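Local coordinates for protein MdcA (Pseudomonas aeruginosa, PDB 5VIT) that probably acts as the acyl-carrier-protein transferase subunit of malonate decarboxylase, exchanging acetyl for malonyl on the carrier protein, at residues 107-118 against 373-381; 360-368 against 477-485. All coordinates share one frame; numbering follows the deposited sequence.

Contact 1 of 2, residues 107-118 against 373-381; sequences FSFSGPQSLRIG and RGRLAGFGG
S110 and G378 meet where the loop after strand 102-107 runs against the glycine-rich loop 373-381, and here the packing is tightest. The CA atoms of F109 and G378 lie 4.0 Å apart, and G378 lets the two backbones come this close. S110 OG works as a two-way relay: it donates to L376 O at 3.0 Å, in the carbonyl plane and on a lone pair, and accepts a weak bond from G378 N. Its chi1 of 56°, which sets OG between the backbone N and carbonyl carbon, brings the hydroxyl to both. S108 O takes G380 N at 3.0 Å, nearly straight at the hydrogen (166°) but from above the carbonyl plane, and also has G378 CA at 3.1 Å as a CA-H...O contact. S108 OG is hydrogen-bonded to H132 O. L376 is the centre of an inverse gamma turn held from both sides of its peptide chain: S110 takes its O, and at the first turn of helix 114-122 its N bonds to S114 O at 3.3 Å. L376 CD1 rests on G118 CA and its CB meets I117 CG2.

The outer end is looser. L115 CD1 sits over the centre of one face of the R375 guanidinium, 3.6 Å above its plane, and water replaces direct polar contact: one molecule joins S114 OG to R375 NE at the guanidinium edge, another joins L115 O to G374 O. Backbone groups and one serine hydroxyl thus carry most of the polar bonding, which implies a join dependent on close main-chain approach, with the arginine held by apolar cover and water.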
loop_
_atom_site.group_PDB
_atom_site.type_symbol
_atom_site.label_atom_id
_atom_site.label_comp_id
_atom_site.label_asym_id
_atom_site.label_seq_id
_atom_site.Cartn_x
_atom_site.Cartn_y
_atom_site.Cartn_z
ATOM N N PHE A 107 30.056 -3.521 24.640
ATOM C CA PHE A 107 28.715 -3.289 25.133
ATOM C C PHE A 107 27.690 -3.515 24.040
ATOM O O PHE A 107 28.045 -3.650 22.867
ATOM C CB PHE A 107 28.589 -1.869 25.695
ATOM C CG PHE A 107 28.481 -0.799 24.637
ATOM C CD1 PHE A 107 27.266 -0.191 24.369
ATOM C CD2 PHE A 107 29.599 -0.398 23.920
ATOM C CE1 PHE A 107 27.161 0.802 23.396
ATOM C CE2 PHE A 107 29.503 0.590 22.953
ATOM C CZ PHE A 107 28.278 1.186 22.691
ATOM N N SER A 108 26.418 -3.558 24.426
ATOM C CA SER A 108 25.346 -3.753 23.449
ATOM C C SER A 108 24.424 -2.554 23.353
ATOM O O SER A 108 24.053 -2.117 22.256
ATOM C CB SER A 108 24.518 -4.992 23.788
ATOM O OG SER A 108 23.378 -5.066 22.942
ATOM N N PHE A 109 24.037 -2.025 24.504
ATOM C CA PHE A 109 23.074 -0.942 24.506
ATOM C C PHE A 109 23.536 0.270 25.294
ATOM O O PHE A 109 24.159 0.172 26.355
ATOM C CB PHE A 109 21.733 -1.424 25.054
ATOM C CG PHE A 109 20.684 -0.345 25.134
ATOM C CD1 PHE A 109 20.132 0.187 23.988
ATOM C CD2 PHE A 109 20.241 0.117 26.359
ATOM C CE1 PHE A 109 19.157 1.161 24.071
ATOM C CE2 PHE A 109 19.279 1.088 26.442
ATOM C CZ PHE A 109 18.732 1.611 25.307
ATOM N N SER A 110 23.221 1.424 24.740
ATOM C CA SER A 110 23.403 2.692 25.419
ATOM C C SER A 110 22.176 3.481 25.041
ATOM O O SER A 110 21.629 3.304 23.941
ATOM C CB SER A 110 24.688 3.399 24.986
ATOM O OG SER A 110 24.718 3.589 23.578
ATOM N N GLY A 111 21.716 4.320 25.951
ATOM C CA GLY A 111 20.546 5.120 25.674
ATOM C C GLY A 111 20.909 6.577 25.775
ATOM O O GLY A 111 21.219 7.210 24.754
ATOM N N PRO A 112 20.882 7.113 27.014
ATOM C CA PRO A 112 21.197 8.521 27.307
ATOM C C PRO A 112 22.678 8.868 27.064
ATOM O O PRO A 112 22.987 9.852 26.372
ATOM C CB PRO A 112 20.819 8.658 28.791
ATOM C CG PRO A 112 20.909 7.254 29.349
ATOM C CD PRO A 112 20.490 6.361 28.225
ATOM N N GLN A 113 23.571 8.034 27.596
ATOM C CA GLN A 113 25.013 8.252 27.513
ATOM C C GLN A 113 25.588 8.219 26.088
ATOM O O GLN A 113 26.808 8.198 25.929
ATOM C CB GLN A 113 25.741 7.197 28.357
ATOM C CG GLN A 113 25.296 7.019 29.819
ATOM C CD GLN A 113 25.786 8.140 30.741
ATOM O OE1 GLN A 113 25.279 8.298 31.858
ATOM N NE2 GLN A 113 26.709 8.975 30.242
ATOM N N SER A 114 24.723 8.202 25.070
ATOM C CA SER A 114 25.150 8.093 23.666
ATOM C C SER A 114 26.144 9.202 23.288
ATOM O O SER A 114 27.180 8.939 22.644
ATOM C CB SER A 114 23.931 8.120 22.724
ATOM O OG SER A 114 23.222 9.357 22.817
ATOM N N LEU A 115 25.835 10.431 23.708
ATOM C CA LEU A 115 26.737 11.559 23.502
ATOM C C LEU A 115 28.038 11.404 24.294
ATOM O O LEU A 115 29.129 11.601 23.758
ATOM C CB LEU A 115 26.045 12.862 23.881
ATOM C CG LEU A 115 26.401 14.098 23.053
ATOM C CD1 LEU A 115 26.081 13.879 21.571
ATOM C CD2 LEU A 115 25.664 15.323 23.584
ATOM N N ARG A 116 27.922 11.028 25.563
ATOM C CA ARG A 116 29.089 10.937 26.429
ATOM C C ARG A 116 30.109 9.891 25.950
ATOM O O ARG A 116 31.319 10.130 26.012
ATOM C CB ARG A 116 28.664 10.645 27.871
ATOM C CG ARG A 116 29.811 10.785 28.858
ATOM C CD ARG A 116 29.330 11.041 30.261
ATOM N NE ARG A 116 30.456 11.113 31.188
ATOM C CZ ARG A 116 30.439 10.627 32.427
ATOM N NH1 ARG A 116 29.344 10.040 32.895
ATOM N NH2 ARG A 116 31.515 10.728 33.201
ATOM N N ILE A 117 29.624 8.751 25.452
ATOM C CA ILE A 117 30.507 7.700 24.959
ATOM C C ILE A 117 31.314 8.204 23.770
ATOM O O ILE A 117 32.529 7.997 23.708
ATOM C CB ILE A 117 29.721 6.431 24.573
ATOM C CG1 ILE A 117 29.360 5.644 25.837
ATOM C CG2 ILE A 117 30.538 5.563 23.639
ATOM C CD1 ILE A 117 28.409 4.493 25.612
ATOM N N GLY A 118 30.645 8.887 22.845
ATOM C CA GLY A 118 31.332 9.543 21.745
ATOM C C GLY A 118 32.351 10.563 22.236
ATOM O O GLY A 118 33.478 10.613 21.752
ATOM N N ARG A 373 25.156 11.217 14.295
ATOM C CA ARG A 373 26.408 11.955 14.484
ATOM C C ARG A 373 26.698 12.289 15.951
ATOM O O ARG A 373 25.846 12.827 16.670
ATOM C CB ARG A 373 26.409 13.244 13.648
ATOM C CG ARG A 373 27.721 14.022 13.754
ATOM C CD ARG A 373 27.704 15.350 13.006
ATOM N NE ARG A 373 28.967 16.074 13.170
ATOM C CZ ARG A 373 29.234 16.920 14.163
ATOM N NH1 ARG A 373 28.321 17.170 15.094
ATOM N NH2 ARG A 373 30.415 17.524 14.222
ATOM N N GLY A 374 27.900 11.927 16.392
ATOM C CA GLY A 374 28.328 12.155 17.764
ATOM C C GLY A 374 27.680 11.227 18.777
ATOM O O GLY A 374 28.084 11.188 19.939
ATOM N N ARG A 375 26.678 10.470 18.338
ATOM C CA ARG A 375 25.887 9.651 19.251
ATOM C C ARG A 375 26.006 8.158 18.947
ATOM O O ARG A 375 25.308 7.616 18.063
ATOM C CB ARG A 375 24.415 10.086 19.211
ATOM C CG ARG A 375 24.183 11.466 19.794
ATOM C CD ARG A 375 22.721 11.874 19.769
ATOM N NE ARG A 375 22.478 13.012 20.658
ATOM C CZ ARG A 375 22.753 14.281 20.356
ATOM N NH1 ARG A 375 23.275 14.599 19.178
ATOM N NH2 ARG A 375 22.503 15.241 21.238
ATOM N N LEU A 376 26.889 7.500 19.696
ATOM C CA LEU A 376 27.110 6.067 19.556
ATOM C C LEU A 376 26.091 5.299 20.373
ATOM O O LEU A 376 26.384 4.806 21.468
ATOM C CB LEU A 376 28.529 5.687 19.973
ATOM C CG LEU A 376 29.605 6.056 18.953
ATOM C CD1 LEU A 376 29.853 7.556 18.910
ATOM C CD2 LEU A 376 30.878 5.320 19.243
ATOM N N ALA A 377 24.882 5.217 19.838
ATOM C CA ALA A 377 23.837 4.419 20.443
ATOM C C ALA A 377 24.117 2.936 20.186
ATOM O O ALA A 377 24.594 2.554 19.110
ATOM C CB ALA A 377 22.472 4.820 19.896
ATOM N N GLY A 378 23.853 2.103 21.184
ATOM C CA GLY A 378 24.014 0.676 21.015
ATOM C C GLY A 378 22.845 0.070 20.264
ATOM O O GLY A 378 21.767 0.662 20.183
ATOM N N PHE A 379 23.058 -1.121 19.714
ATOM C CA PHE A 379 22.022 -1.799 18.951
ATOM C C PHE A 379 21.015 -2.505 19.848
ATOM O O PHE A 379 19.854 -2.702 19.469
ATOM C CB PHE A 379 22.637 -2.833 18.015
ATOM C CG PHE A 379 23.641 -2.284 17.057
ATOM C CD1 PHE A 379 23.405 -1.108 16.381
ATOM C CD2 PHE A 379 24.841 -2.960 16.842
ATOM C CE1 PHE A 379 24.344 -0.606 15.483
ATOM C CE2 PHE A 379 25.786 -2.464 15.950
ATOM C CZ PHE A 379 25.533 -1.284 15.272
ATOM N N GLY A 380 21.462 -2.922 21.027
ATOM C CA GLY A 380 20.577 -3.666 21.909
ATOM C C GLY A 380 20.196 -5.002 21.288
ATOM O O GLY A 380 21.050 -5.686 20.717
ATOM N N GLY A 381 18.919 -5.367 21.377
ATOM C CA GLY A 381 18.449 -6.643 20.862
ATOM C C GLY A 381 18.078 -6.652 19.389
ATOM O O GLY A 381 17.857 -7.715 18.791
HETATM O O HOH W 1 21.927 11.712 23.265
HETATM O O HOH W 2 29.726 12.587 21.174
#

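Contact 2 of 2, residues 360-368 against 477-485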
loop_
_atom_site.group_PDB
_atom_site.type_symbol
_atom_site.label_atom_id
_atom_site.label_comp_id
_atom_site.label_asym_id
_atom_site.label_seq_id
_atom_site.Cartn_x
_atom_site.Cartn_y
_atom_site.Cartn_z
ATOM N N LEU A 360 16.008 5.197 13.956
ATOM C CA LEU A 360 16.160 6.640 13.787
ATOM C C LEU A 360 16.484 7.028 12.347
ATOM O O LEU A 360 16.099 8.095 11.900
ATOM C CB LEU A 360 17.254 7.191 14.715
ATOM C CG LEU A 360 17.035 6.962 16.210
ATOM C CD1 LEU A 360 18.059 7.747 17.011
ATOM C CD2 LEU A 360 15.618 7.350 16.606
ATOM N N GLN A 361 17.200 6.163 11.631
ATOM C CA GLN A 361 17.567 6.429 10.247
ATOM C C GLN A 361 17.518 5.167 9.392
ATOM O O GLN A 361 17.948 4.088 9.817
ATOM C CB GLN A 361 18.970 7.037 10.161
ATOM C CG GLN A 361 19.057 8.541 10.315
ATOM C CD GLN A 361 20.466 9.083 10.011
ATOM O OE1 GLN A 361 21.436 8.326 9.875
ATOM N NE2 GLN A 361 20.578 10.395 9.930
ATOM N N VAL A 362 16.995 5.332 8.184
ATOM C CA VAL A 362 16.949 4.289 7.179
ATOM C C VAL A 362 17.500 4.909 5.914
ATOM O O VAL A 362 17.165 6.048 5.606
ATOM C CB VAL A 362 15.501 3.780 6.923
ATOM C CG1 VAL A 362 15.507 2.606 5.960
ATOM C CG2 VAL A 362 14.823 3.388 8.229
ATOM N N ASP A 363 18.345 4.203 5.174
ATOM C CA ASP A 363 18.788 4.774 3.905
ATOM C C ASP A 363 18.018 4.159 2.739
ATOM O O ASP A 363 17.091 3.380 2.960
ATOM C CB ASP A 363 20.315 4.646 3.739
ATOM C CG ASP A 363 20.794 3.230 3.398
ATOM O OD1 ASP A 363 22.030 3.100 3.236
ATOM O OD2 ASP A 363 19.993 2.270 3.268
ATOM N N GLY A 364 18.395 4.507 1.509
ATOM C CA GLY A 364 17.644 4.088 0.346
ATOM C C GLY A 364 17.719 2.595 0.056
ATOM O O GLY A 364 16.965 2.080 -0.767
ATOM N N ASP A 365 18.631 1.899 0.721
ATOM C CA ASP A 365 18.751 0.455 0.545
ATOM C C ASP A 365 18.076 -0.312 1.676
ATOM O O ASP A 365 18.103 -1.532 1.705
ATOM C CB ASP A 365 20.223 0.045 0.457
ATOM C CG ASP A 365 20.880 0.513 -0.826
ATOM O OD1 ASP A 365 20.162 0.962 -1.749
ATOM O OD2 ASP A 365 22.115 0.421 -0.916
ATOM N N GLY A 366 17.501 0.411 2.622
ATOM C CA GLY A 366 16.883 -0.210 3.774
ATOM C C GLY A 366 17.799 -0.394 4.969
ATOM O O GLY A 366 17.365 -0.901 5.994
ATOM N N HIS A 367 19.071 -0.018 4.853
ATOM C CA HIS A 367 19.955 -0.185 5.994
ATOM C C HIS A 367 19.442 0.739 7.099
ATOM O O HIS A 367 19.055 1.882 6.854
ATOM C CB HIS A 367 21.411 0.119 5.631
ATOM C CG HIS A 367 21.946 -0.714 4.505
ATOM N ND1 HIS A 367 21.878 -2.093 4.495
ATOM C CD2 HIS A 367 22.560 -0.361 3.349
ATOM C CE1 HIS A 367 22.420 -2.552 3.380
ATOM N NE2 HIS A 367 22.838 -1.521 2.664
ATOM N N SER A 368 19.414 0.226 8.315
ATOM C CA SER A 368 18.767 0.929 9.409
ATOM C C SER A 368 19.733 1.125 10.568
ATOM O O SER A 368 20.513 0.228 10.886
ATOM C CB SER A 368 17.535 0.136 9.856
ATOM O OG SER A 368 17.084 0.540 11.126
ATOM N N LEU A 477 17.997 -5.314 -6.046
ATOM C CA LEU A 477 18.238 -4.182 -5.157
ATOM C C LEU A 477 17.482 -2.932 -5.633
ATOM O O LEU A 477 16.916 -2.184 -4.833
ATOM C CB LEU A 477 19.736 -3.882 -5.059
ATOM C CG LEU A 477 20.116 -2.611 -4.292
ATOM C CD1 LEU A 477 19.659 -2.696 -2.841
ATOM C CD2 LEU A 477 21.620 -2.347 -4.365
ATOM N N GLU A 478 17.486 -2.727 -6.942
ATOM C CA GLU A 478 16.821 -1.593 -7.570
ATOM C C GLU A 478 15.312 -1.605 -7.298
ATOM O O GLU A 478 14.697 -0.562 -7.121
ATOM C CB GLU A 478 17.095 -1.604 -9.079
ATOM C CG GLU A 478 16.573 -0.388 -9.834
ATOM C CD GLU A 478 16.715 -0.521 -11.355
ATOM O OE1 GLU A 478 16.000 -1.359 -11.955
ATOM O OE2 GLU A 478 17.542 0.213 -11.950
ATOM N N GLU A 479 14.714 -2.787 -7.251
ATOM C CA GLU A 479 13.275 -2.864 -7.021
ATOM C C GLU A 479 12.959 -2.556 -5.561
ATOM O O GLU A 479 11.986 -1.868 -5.248
ATOM C CB GLU A 479 12.736 -4.240 -7.409
ATOM C CG GLU A 479 11.239 -4.329 -7.237
ATOM C CD GLU A 479 10.693 -5.656 -7.676
ATOM O OE1 GLU A 479 9.503 -5.690 -8.056
ATOM O OE2 GLU A 479 11.459 -6.652 -7.649
ATOM N N ARG A 480 13.813 -3.057 -4.678
ATOM C CA ARG A 480 13.743 -2.773 -3.252
ATOM C C ARG A 480 13.852 -1.272 -2.956
ATOM O O ARG A 480 13.082 -0.738 -2.148
ATOM C CB ARG A 480 14.847 -3.536 -2.539
ATOM C CG ARG A 480 14.810 -3.461 -1.040
ATOM C CD ARG A 480 15.719 -4.527 -0.506
ATOM N NE ARG A 480 16.944 -3.970 0.005
ATOM C CZ ARG A 480 18.142 -4.526 -0.121
ATOM N NH1 ARG A 480 18.291 -5.665 -0.776
ATOM N NH2 ARG A 480 19.197 -3.924 0.411
ATOM N N GLN A 481 14.791 -0.599 -3.623
ATOM C CA GLN A 481 14.915 0.857 -3.539
ATOM C C GLN A 481 13.621 1.541 -3.975
ATOM O O GLN A 481 13.166 2.496 -3.333
ATOM C CB GLN A 481 16.087 1.365 -4.408
ATOM C CG GLN A 481 17.456 0.918 -3.894
ATOM C CD GLN A 481 18.551 1.039 -4.944
ATOM O OE1 GLN A 481 18.273 1.260 -6.115
ATOM N NE2 GLN A 481 19.801 0.884 -4.522
ATOM N N ALA A 482 13.032 1.062 -5.070
ATOM C CA ALA A 482 11.814 1.683 -5.578
ATOM C C ALA A 482 10.705 1.550 -4.540
ATOM O O ALA A 482 9.941 2.482 -4.305
ATOM C CB ALA A 482 11.377 1.050 -6.914
ATOM N N MET A 483 10.627 0.383 -3.923
ATOM C CA MET A 483 9.569 0.127 -2.953
ATOM C C MET A 483 9.746 1.008 -1.722
ATOM O O MET A 483 8.775 1.594 -1.237
ATOM C CB MET A 483 9.533 -1.357 -2.578
ATOM C CG MET A 483 9.293 -2.258 -3.794
ATOM S SD MET A 483 9.602 -4.014 -3.476
ATOM C CE MET A 483 8.390 -4.193 -2.221
ATOM N N ILE A 484 10.981 1.126 -1.236
ATOM C CA ILE A 484 11.254 1.964 -0.073
ATOM C C ILE A 484 10.882 3.416 -0.391
ATOM O O ILE A 484 10.193 4.080 0.389
ATOM C CB ILE A 484 12.732 1.860 0.373
ATOM C CG1 ILE A 484 12.986 0.472 0.995
ATOM C CG2 ILE A 484 13.092 2.976 1.369
ATOM C CD1 ILE A 484 14.435 -0.001 0.948
ATOM N N ALA A 485 11.306 3.893 -1.555
ATOM C CA ALA A 485 11.005 5.262 -1.953
ATOM C C ALA A 485 9.482 5.508 -2.027
ATOM O O ALA A 485 9.009 6.589 -1.651
ATOM C CB ALA A 485 11.687 5.591 -3.309
HETATM O O HOH W 3 15.186 3.899 -1.962
#
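A beta-turn-to-helix contact, partly buried, joins the hairpin between strands 361-363 and 368-369 to one side of helix 477-486. D365, in the type I turn D363-G366, is held at both its backbone and its side chain. R480 reaches D365 O side-on with two nitrogens, NE at 3.2 Å and NH2 at 2.9 Å; the oxygen lies in the guanidinium plane, and NH2 uses a lone pair whereas NE comes from above the carbonyl plane. A bend at chi3 (106°) turns the guanidinium edge to this oxygen, and L477 CD1 lies above one face, toward the rim. Beside it, Q481 NE2 bonds to D365 OD1 on the syn side at 2.8 Å, somewhat tilted from the carboxylate plane, the amide and carboxylate running side by side with planes 13° apart. Water bridges G364 O and Q481 O, and I484 CD1 packs against the turn backbone at 3.5 Å from G366 N. D363 OD2 stiffens the turn from within, accepting D365 N, an Asx turn, and H367 N from opposite faces of its carboxylate. Beyond the turn, strand 361-363 lies between strands 368-369 and 432-433; I484 also touches F432, so the helix packs against both the turn and the neighbouring strand.

From the N terminus, the chain has laid down only part of the parallel sheet when it leaves strand 102-107 through 107-118. Contact 1 closes a loop of 254 residues when 373-381 returns to that corner, tying the first sheet's strand end and helix 114-122 to the loop that follows strand 368-369. Contact 2 starts within the span closed by contact 1, at 360-368, and closes only at helix 477-486, 108 residues later, so the two closures cross instead of nesting. The short piece of chain from 360 to 381 therefore serves both: its hairpin meets the late helix, its glycine-rich end the early sheet. The centres of contacts 1 and 2 are 24 Å apart, and the two do not touch.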